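Local coordinates for malonate decarboxylase subunit alpha (Acinetobacter baumannii ATCC 17978, PDB 6MPR), which probably transfers the acyl carrier protein from its acetyl thioester to malonate, the activating step of the malonate decarboxylase reaction, at residues T82-L87 and K108-K113; K50-L55 and R77-T82; L114-A119 and G138-Y143. All blocks are in the same frame, centred on the assembly; numbering follows the deposited sequence.

Contact 1 (T82-L87 and K108-K113)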
loop_
_atom_site.group_PDB
_atom_site.type_symbol
_atom_site.label_atom_id
_atom_site.label_comp_id
_atom_site.label_asym_id
_atom_site.label_seq_id
_atom_site.Cartn_x
_atom_site.Cartn_y
_atom_site.Cartn_z
ATOM N N THR A 82 19.658 20.841 -20.694
ATOM C CA THR A 82 19.185 22.191 -20.411
ATOM C C THR A 82 20.301 23.039 -19.807
ATOM O O THR A 82 21.335 22.537 -19.348
ATOM C CB THR A 82 17.969 22.161 -19.473
ATOM O OG1 THR A 82 18.315 21.499 -18.246
ATOM C CG2 THR A 82 16.794 21.441 -20.125
ATOM N N ASN A 83 20.069 24.343 -19.823
ATOM C CA ASN A 83 21.026 25.333 -19.341
ATOM C C ASN A 83 20.997 25.368 -17.818
ATOM O O ASN A 83 19.952 25.687 -17.237
ATOM C CB ASN A 83 20.658 26.691 -19.912
ATOM C CG ASN A 83 21.691 27.775 -19.603
ATOM O OD1 ASN A 83 22.501 27.649 -18.685
ATOM N ND2 ASN A 83 21.638 28.859 -20.362
ATOM N N PRO A 84 22.091 25.040 -17.131
ATOM C CA PRO A 84 22.046 25.052 -15.658
ATOM C C PRO A 84 21.909 26.453 -15.063
ATOM O O PRO A 84 21.570 26.564 -13.879
ATOM C CB PRO A 84 23.373 24.386 -15.253
ATOM C CG PRO A 84 23.832 23.656 -16.491
ATOM C CD PRO A 84 23.361 24.500 -17.636
ATOM N N ASP A 85 22.148 27.522 -15.831
ATOM C CA ASP A 85 21.824 28.860 -15.334
ATOM C C ASP A 85 20.321 29.093 -15.265
ATOM O O ASP A 85 19.874 30.021 -14.578
ATOM C CB ASP A 85 22.458 29.930 -16.217
ATOM C CG ASP A 85 23.962 29.906 -16.161
ATOM O OD1 ASP A 85 24.505 29.598 -15.083
ATOM O OD2 ASP A 85 24.593 30.189 -17.196
ATOM N N ILE A 86 19.543 28.292 -15.983
ATOM C CA ILE A 86 18.089 28.343 -15.931
ATOM C C ILE A 86 17.528 27.281 -14.997
ATOM O O ILE A 86 16.750 27.588 -14.096
ATOM C CB ILE A 86 17.508 28.202 -17.355
ATOM C CG1 ILE A 86 18.055 29.316 -18.246
ATOM C CG2 ILE A 86 15.979 28.200 -17.328
ATOM C CD1 ILE A 86 17.664 29.162 -19.693
ATOM N N LEU A 87 17.918 26.016 -15.190
ATOM C CA LEU A 87 17.441 24.909 -14.362
ATOM C C LEU A 87 18.571 24.450 -13.446
ATOM O O LEU A 87 19.534 23.828 -13.904
ATOM C CB LEU A 87 16.938 23.743 -15.216
ATOM C CG LEU A 87 15.820 24.076 -16.190
ATOM C CD1 LEU A 87 15.278 22.784 -16.809
ATOM C CD2 LEU A 87 14.725 24.846 -15.481
ATOM N N LYS A 108 26.283 17.989 -13.521
ATOM C CA LYS A 108 26.176 19.213 -14.306
ATOM C C LYS A 108 25.580 20.387 -13.530
ATOM O O LYS A 108 25.484 21.486 -14.085
ATOM C CB LYS A 108 25.337 18.955 -15.568
ATOM C CG LYS A 108 26.002 18.056 -16.597
ATOM C CD LYS A 108 25.110 17.810 -17.802
ATOM C CE LYS A 108 25.928 17.267 -18.968
ATOM N NZ LYS A 108 25.083 16.970 -20.150
ATOM N N GLY A 109 25.162 20.193 -12.282
ATOM C CA GLY A 109 24.597 21.290 -11.527
ATOM C C GLY A 109 23.151 21.584 -11.833
ATOM O O GLY A 109 22.652 22.648 -11.449
ATOM N N ILE A 110 22.465 20.675 -12.522
ATOM C CA ILE A 110 21.044 20.851 -12.801
ATOM C C ILE A 110 20.209 20.392 -11.613
ATOM O O ILE A 110 19.289 21.092 -11.173
ATOM C CB ILE A 110 20.670 20.100 -14.090
ATOM C CG1 ILE A 110 21.378 20.758 -15.288
ATOM C CG2 ILE A 110 19.153 20.046 -14.246
ATOM C CD1 ILE A 110 21.396 19.922 -16.556
ATOM N N ALA A 111 20.543 19.229 -11.064
ATOM C CA ALA A 111 19.880 18.661 -9.898
ATOM C C ALA A 111 20.809 18.727 -8.690
ATOM O O ALA A 111 22.037 18.699 -8.831
ATOM C CB ALA A 111 19.467 17.209 -10.160
ATOM N N ARG A 112 20.219 18.829 -7.494
ATOM C CA ARG A 112 21.005 18.818 -6.258
ATOM C C ARG A 112 20.521 17.745 -5.287
ATOM O O ARG A 112 21.331 17.014 -4.708
ATOM C CB ARG A 112 20.967 20.179 -5.566
ATOM C CG ARG A 112 22.157 20.421 -4.634
ATOM C CD ARG A 112 23.421 20.387 -5.470
ATOM N NE ARG A 112 24.606 20.926 -4.817
ATOM C CZ ARG A 112 25.657 21.401 -5.481
ATOM N NH1 ARG A 112 25.652 21.420 -6.811
ATOM N NH2 ARG A 112 26.710 21.868 -4.820
ATOM N N LYS A 113 19.207 17.639 -5.098
ATOM C CA LYS A 113 18.629 16.704 -4.143
ATOM C C LYS A 113 18.065 15.483 -4.855
ATOM O O LYS A 113 17.582 15.564 -5.987
ATOM C CB LYS A 113 17.517 17.367 -3.321
ATOM C CG LYS A 113 17.950 18.532 -2.479
ATOM C CD LYS A 113 16.760 19.010 -1.659
ATOM C CE LYS A 113 17.028 20.319 -0.956
ATOM N NZ LYS A 113 15.811 20.727 -0.198
#

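Contact 2 (K50-L55 and R77-T82)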
loop_
_atom_site.group_PDB
_atom_site.type_symbol
_atom_site.label_atom_id
_atom_site.label_comp_id
_atom_site.label_asym_id
_atom_site.label_seq_id
_atom_site.Cartn_x
_atom_site.Cartn_y
_atom_site.Cartn_z
ATOM N N LYS A 50 13.952 23.724 -24.963
ATOM C CA LYS A 50 13.422 25.046 -24.662
ATOM C C LYS A 50 12.146 24.944 -23.843
ATOM O O LYS A 50 11.921 25.740 -22.926
ATOM C CB LYS A 50 13.169 25.823 -25.956
ATOM C CG LYS A 50 12.640 27.232 -25.740
ATOM C CD LYS A 50 13.744 28.173 -25.261
ATOM C CE LYS A 50 13.253 29.602 -25.131
ATOM N NZ LYS A 50 14.350 30.514 -24.710
ATOM N N VAL A 51 11.305 23.952 -24.142
ATOM C CA VAL A 51 10.055 23.835 -23.399
ATOM C C VAL A 51 10.323 23.374 -21.963
ATOM O O VAL A 51 9.681 23.854 -21.022
ATOM C CB VAL A 51 9.077 22.901 -24.138
ATOM C CG1 VAL A 51 7.872 22.602 -23.255
ATOM C CG2 VAL A 51 8.623 23.542 -25.457
ATOM N N LEU A 52 11.275 22.440 -21.763
ATOM C CA LEU A 52 11.659 22.060 -20.396
ATOM C C LEU A 52 12.149 23.265 -19.598
ATOM O O LEU A 52 11.804 23.420 -18.421
ATOM C CB LEU A 52 12.739 20.969 -20.409
ATOM C CG LEU A 52 12.318 19.582 -20.894
ATOM C CD1 LEU A 52 13.507 18.626 -20.947
ATOM C CD2 LEU A 52 11.222 18.985 -20.012
ATOM N N GLU A 53 12.981 24.112 -20.215
ATOM C CA GLU A 53 13.474 25.325 -19.568
ATOM C C GLU A 53 12.378 26.348 -19.294
ATOM O O GLU A 53 12.621 27.319 -18.564
ATOM C CB GLU A 53 14.553 25.960 -20.443
ATOM C CG GLU A 53 15.848 25.172 -20.488
ATOM C CD GLU A 53 16.831 25.714 -21.502
ATOM O OE1 GLU A 53 17.993 25.248 -21.488
ATOM O OE2 GLU A 53 16.457 26.610 -22.302
ATOM N N THR A 54 11.208 26.183 -19.900
ATOM C CA THR A 54 10.076 27.077 -19.705
ATOM C C THR A 54 9.131 26.555 -18.633
ATOM O O THR A 54 8.587 27.337 -17.845
ATOM C CB THR A 54 9.305 27.243 -21.025
ATOM O OG1 THR A 54 10.199 27.663 -22.051
ATOM C CG2 THR A 54 8.171 28.254 -20.883
ATOM N N LEU A 55 8.916 25.239 -18.597
ATOM C CA LEU A 55 7.940 24.634 -17.697
ATOM C C LEU A 55 8.516 24.286 -16.329
ATOM O O LEU A 55 7.761 24.198 -15.349
ATOM C CB LEU A 55 7.362 23.366 -18.333
ATOM C CG LEU A 55 6.549 23.614 -19.601
ATOM C CD1 LEU A 55 6.134 22.302 -20.192
ATOM C CD2 LEU A 55 5.326 24.460 -19.285
ATOM N N ARG A 77 17.422 12.494 -21.182
ATOM C CA ARG A 77 18.548 12.993 -21.973
ATOM C C ARG A 77 18.373 14.474 -22.282
ATOM O O ARG A 77 19.348 15.242 -22.274
ATOM C CB ARG A 77 18.702 12.193 -23.275
ATOM C CG ARG A 77 19.263 10.781 -23.093
ATOM C CD ARG A 77 19.453 10.056 -24.437
ATOM N NE ARG A 77 18.224 9.413 -24.916
ATOM C CZ ARG A 77 17.512 9.851 -25.956
ATOM N NH1 ARG A 77 17.902 10.928 -26.628
ATOM N NH2 ARG A 77 16.411 9.212 -26.336
ATOM N N SER A 78 17.130 14.896 -22.546
ATOM C CA SER A 78 16.876 16.300 -22.853
ATOM C C SER A 78 17.072 17.165 -21.616
ATOM O O SER A 78 17.701 18.227 -21.685
ATOM C CB SER A 78 15.458 16.480 -23.422
ATOM O OG SER A 78 15.273 15.805 -24.667
ATOM N N LEU A 79 16.547 16.725 -20.468
ATOM C CA LEU A 79 16.722 17.497 -19.241
ATOM C C LEU A 79 18.202 17.729 -18.939
ATOM O O LEU A 79 18.597 18.829 -18.534
ATOM C CB LEU A 79 16.035 16.778 -18.076
ATOM C CG LEU A 79 16.037 17.513 -16.734
ATOM C CD1 LEU A 79 15.249 18.806 -16.843
ATOM C CD2 LEU A 79 15.446 16.626 -15.649
ATOM N N ALA A 80 19.040 16.717 -19.173
ATOM C CA ALA A 80 20.475 16.853 -18.945
ATOM C C ALA A 80 21.156 17.796 -19.929
ATOM O O ALA A 80 22.327 18.121 -19.718
ATOM C CB ALA A 80 21.142 15.475 -19.000
ATOM N N GLN A 81 20.466 18.235 -20.993
ATOM C CA GLN A 81 20.997 19.203 -21.946
ATOM C C GLN A 81 20.483 20.623 -21.715
ATOM O O GLN A 81 20.855 21.533 -22.468
ATOM C CB GLN A 81 20.669 18.772 -23.378
ATOM C CG GLN A 81 21.278 17.442 -23.771
ATOM C CD GLN A 81 22.794 17.449 -23.648
ATOM O OE1 GLN A 81 23.461 18.378 -24.109
ATOM N NE2 GLN A 81 23.345 16.415 -23.014
ATOM N N THR A 82 19.658 20.841 -20.694
ATOM C CA THR A 82 19.185 22.191 -20.411
ATOM C C THR A 82 20.301 23.039 -19.807
ATOM O O THR A 82 21.335 22.537 -19.348
ATOM C CB THR A 82 17.969 22.161 -19.473
ATOM O OG1 THR A 82 18.315 21.499 -18.246
ATOM C CG2 THR A 82 16.794 21.441 -20.125
#

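Contact 3 (L114-A119 and G138-Y143)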
loop_
_atom_site.group_PDB
_atom_site.type_symbol
_atom_site.label_atom_id
_atom_site.label_comp_id
_atom_site.label_asym_id
_atom_site.label_seq_id
_atom_site.Cartn_x
_atom_site.Cartn_y
_atom_site.Cartn_z
ATOM N N LEU A 114 18.116 14.345 -4.176
ATOM C CA LEU A 114 17.605 13.104 -4.745
ATOM C C LEU A 114 16.859 12.310 -3.687
ATOM O O LEU A 114 17.399 12.056 -2.607
ATOM C CB LEU A 114 18.741 12.253 -5.323
ATOM C CG LEU A 114 18.312 10.873 -5.840
ATOM C CD1 LEU A 114 17.392 11.015 -7.082
ATOM C CD2 LEU A 114 19.538 10.025 -6.146
ATOM N N ASP A 115 15.617 11.936 -3.997
ATOM C CA ASP A 115 14.870 10.921 -3.260
ATOM C C ASP A 115 14.580 9.790 -4.230
ATOM O O ASP A 115 14.068 10.040 -5.327
ATOM C CB ASP A 115 13.565 11.473 -2.680
ATOM C CG ASP A 115 13.784 12.235 -1.385
ATOM O OD1 ASP A 115 14.036 11.594 -0.338
ATOM O OD2 ASP A 115 13.741 13.478 -1.414
ATOM N N PHE A 116 14.920 8.558 -3.846
ATOM C CA PHE A 116 14.820 7.441 -4.785
ATOM C C PHE A 116 14.526 6.147 -4.043
ATOM O O PHE A 116 14.509 6.099 -2.809
ATOM C CB PHE A 116 16.090 7.289 -5.646
ATOM C CG PHE A 116 17.291 6.720 -4.909
ATOM C CD1 PHE A 116 17.996 7.489 -3.998
ATOM C CD2 PHE A 116 17.731 5.429 -5.170
ATOM C CE1 PHE A 116 19.119 6.972 -3.337
ATOM C CE2 PHE A 116 18.835 4.901 -4.520
ATOM C CZ PHE A 116 19.524 5.666 -3.588
ATOM N N SER A 117 14.264 5.092 -4.824
ATOM C CA SER A 117 14.051 3.753 -4.280
ATOM C C SER A 117 15.079 2.731 -4.742
ATOM O O SER A 117 15.623 1.990 -3.910
ATOM C CB SER A 117 12.640 3.260 -4.619
ATOM O OG SER A 117 12.447 1.947 -4.109
ATOM N N PHE A 118 15.380 2.644 -6.035
ATOM C CA PHE A 118 16.320 1.629 -6.493
ATOM C C PHE A 118 17.525 2.249 -7.188
ATOM O O PHE A 118 17.396 3.247 -7.898
ATOM C CB PHE A 118 15.653 0.618 -7.435
ATOM C CG PHE A 118 16.586 -0.470 -7.892
ATOM C CD1 PHE A 118 16.915 -1.522 -7.046
ATOM C CD2 PHE A 118 17.163 -0.420 -9.149
ATOM C CE1 PHE A 118 17.788 -2.509 -7.457
ATOM C CE2 PHE A 118 18.038 -1.419 -9.575
ATOM C CZ PHE A 118 18.351 -2.457 -8.728
ATOM N N ALA A 119 18.695 1.660 -6.947
ATOM C CA ALA A 119 19.891 1.901 -7.742
ATOM C C ALA A 119 20.715 0.625 -7.761
ATOM O O ALA A 119 20.610 -0.223 -6.865
ATOM C CB ALA A 119 20.723 3.070 -7.203
ATOM N N GLY A 138 18.027 12.702 0.106
ATOM C CA GLY A 138 16.946 12.797 1.070
ATOM C C GLY A 138 16.838 11.502 1.843
ATOM O O GLY A 138 17.273 11.414 2.997
ATOM N N ALA A 139 16.292 10.470 1.203
ATOM C CA ALA A 139 16.247 9.145 1.799
ATOM C C ALA A 139 16.106 8.126 0.686
ATOM O O ALA A 139 15.681 8.450 -0.430
ATOM C CB ALA A 139 15.089 8.996 2.795
ATOM N N ILE A 140 16.464 6.892 1.011
ATOM C CA ILE A 140 16.209 5.741 0.153
ATOM C C ILE A 140 14.931 5.064 0.627
ATOM O O ILE A 140 14.761 4.819 1.824
ATOM C CB ILE A 140 17.384 4.752 0.181
ATOM C CG1 ILE A 140 18.718 5.503 0.107
ATOM C CG2 ILE A 140 17.236 3.761 -0.961
ATOM C CD1 ILE A 140 19.911 4.609 0.330
ATOM N N HIS A 141 14.037 4.760 -0.310
ATOM C CA HIS A 141 12.684 4.298 -0.032
ATOM C C HIS A 141 12.453 2.924 -0.645
ATOM O O HIS A 141 13.190 2.496 -1.526
ATOM C CB HIS A 141 11.622 5.250 -0.649
ATOM C CG HIS A 141 11.747 6.687 -0.243
ATOM N ND1 HIS A 141 12.820 7.485 -0.587
ATOM C CD2 HIS A 141 10.900 7.483 0.455
ATOM C CE1 HIS A 141 12.636 8.700 -0.104
ATOM N NE2 HIS A 141 11.469 8.729 0.518
ATOM N N THR A 142 11.387 2.254 -0.221
ATOM C CA THR A 142 10.823 1.214 -1.078
ATOM C C THR A 142 9.791 1.875 -2.003
ATOM O O THR A 142 9.324 2.974 -1.734
ATOM C CB THR A 142 10.231 0.055 -0.249
ATOM O OG1 THR A 142 9.861 -1.047 -1.106
ATOM C CG2 THR A 142 9.037 0.479 0.594
ATOM N N TYR A 143 9.495 1.232 -3.137
ATOM C CA TYR A 143 8.751 1.905 -4.209
ATOM C C TYR A 143 7.465 2.565 -3.719
ATOM O O TYR A 143 7.260 3.770 -3.901
ATOM C CB TYR A 143 8.390 0.929 -5.333
ATOM C CG TYR A 143 9.541 0.445 -6.179
ATOM C CD1 TYR A 143 10.491 1.327 -6.689
ATOM C CD2 TYR A 143 9.666 -0.910 -6.475
ATOM C CE1 TYR A 143 11.537 0.867 -7.464
ATOM C CE2 TYR A 143 10.707 -1.373 -7.244
ATOM C CZ TYR A 143 11.626 -0.489 -7.743
ATOM O OH TYR A 143 12.662 -0.952 -8.512
#

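Contact 1 (T82-L87 and K108-K113)
Ile-110 packs against Thr-82, Pro-84 and Leu-87 in a small van der Waals contact, in which aliphatic groups lie largely against backbone carbonyls, between two connections that each lead from a helix into a strand of the parallel sheet. No hydrogen bond crosses it. The branches of Ile-110 meet different partners. CG1, placed beside the backbone N and anti to the carbonyl carbon (chi1 -66°), lies 4.0 Å from Pro-84 CG. From there CD1 reaches on to Thr-82, 3.8 Å from its carbonyl O. It also meets Thr-82 OG1, a hydroxyl already engaged in a hydrogen bond to Leu-79 O. CG2 lies beside Leu-87, 3.8 Å from its O and more loosely near its CB. Backbone also takes part, since Ile-110 CA directs its hydrogen at Leu-87 O in a CA-H...O contact of 3.5 Å. Pro-84 turns CB and CG toward the other segment, CG 3.6 Å from Lys-108 O.

Residues 82-87 run between helix 73-79 and strand 90-94, and 108-113 leads from the end of helix 100-107 into the first residues of strand 111-116, so successive beta-alpha-beta units of a Rossmann-like layer touch at the end of the sheet where the strands begin. Both connections are shaped by local motifs. Asn-83 OD1 accepts from Asp-85 N at 2.9 Å, an Asx turn in which the donor stands above the carbonyl plane, and Asn-83 O takes the amides of both Ile-86 and Leu-87. A Schellman motif ends helix 100-107, Gly-109 turning the chain out with a positive phi of 81°. Lys-108 NZ bonds to Ala-80 O.

Contact 2 (K50-L55 and R77-T82)
Leu-52 and Glu-53, adjacent on helix 48-55, meet the C-terminal part of helix 73-79 and the type I beta turn from Leu-79 to Thr-82. The apolar part belongs chiefly to Leu-52, whose CB points at the other segment. With CD1 anti to CA (chi2 176°), this methyl reaches the helix backbone, lying 3.6 Å from Leu-79 N and 3.8 Å from Ser-78 CB. Leu-79 CB is a looser neighbour, 4.2 Å from Leu-52 CD1. Further round, the Leu-52 CB flank faces Thr-82 CG2 across 4.1 Å.

Glu-53 makes van der Waals contact through two kinds of atom. Its chain is extended beyond CG and slides past Thr-82 in the opposite direction: the aliphatic CG packs 3.8 Å from Thr-82 CB, and the carboxylate OE1 lies 3.5 Å from Thr-82 CA. That oxygen takes a hydrogen bond from the next amide, Asn-83 N.

No hydrogen bond joins the two segments directly; the hydroxyls bond locally. Thr-82 OG1 donates to Leu-79 O at 2.7 Å, in the carbonyl plane, and the same oxygen accepts Thr-82 N, so two bonds fix the turn. Ser-78 OG is likewise bonded to its own helix, at Phe-74 O.

With their hydroxyls bonded to local carbonyls, Ser-78 and Thr-82 meet helix 48-55 through CB and, in Thr-82, CG2, while the Glu-53 carboxylate ties that helix to the chain leaving the turn.

Contact 3 (L114-A119 and G138-Y143)
Phe-116 and Ile-140 are bridge partners in a parallel beta pair, strands 111-116 and 136-140, the latter an outermost strand, within this chain, of the eight-stranded parallel sheet. Gly-138 N donates to Leu-114 O at 2.9 Å, nearly straight at 174°. Two residues on, Phe-116 O accepts two hydrogen bonds from His-141: the backbone N of His-141 lies in the carbonyl plane at 2.9 Å, and its ring ND1 above that plane at 3.1 Å. The first holds the strand pairing; the second, with NE2 bonded to Arg-149, holds the imidazole. The ring edge at CE1 lies 3.2 Å from Asp-115 OD1, carboxylate and ring planes being 74° apart. OD1 also accepts a hydrogen bond from Ala-139 N at 3.0 Å, from above the carboxylate plane, and Asp-115 OD2 is hydrogen-bonded to His-91.

Ile-140 and Phe-116 lie side by side, CG2 over one ring face in a CH-pi contact 4.3 Å from the centroid. At the corner, Ser-117 OG, anti to the backbone N, donates a hydrogen bond to His-141 O at 2.7 Å. Beyond it Phe-118 CB comes within 3.5 Å of Tyr-143 OH.

Strand 90-94 flanks 111-116 on its other side, bonding Asp-115 through Met-92 and Met-94, while 118-119 turns off to pair with 96-97. Helix 143-149 begins at Tyr-143, and His-403 of the second subunit meets the His-141 ring at about 15° between planes.

How the contacts relate
Along the chain the order is contact 2, contact 1, contact 3, in series, contact 1 starting at Thr-82, where contact 2 ends. Contacts 1 and 2 are close, their centres 10 Å apart; Ile-110 CD1 of contact 1 also packs on Leu-79 O of contact 2. The centre of contact 3 stands about 20 Å from that of contact 1 and 23 Å from that of contact 2, with no touch to the latter. Strand 111-116 joins contacts 1 and 3, one lying at its start and the other at its end. Together they follow successive helix and strand units of one parallel sheet, from helices 48-55 and 73-79 at contact 2 to the subunit interface near contact 3.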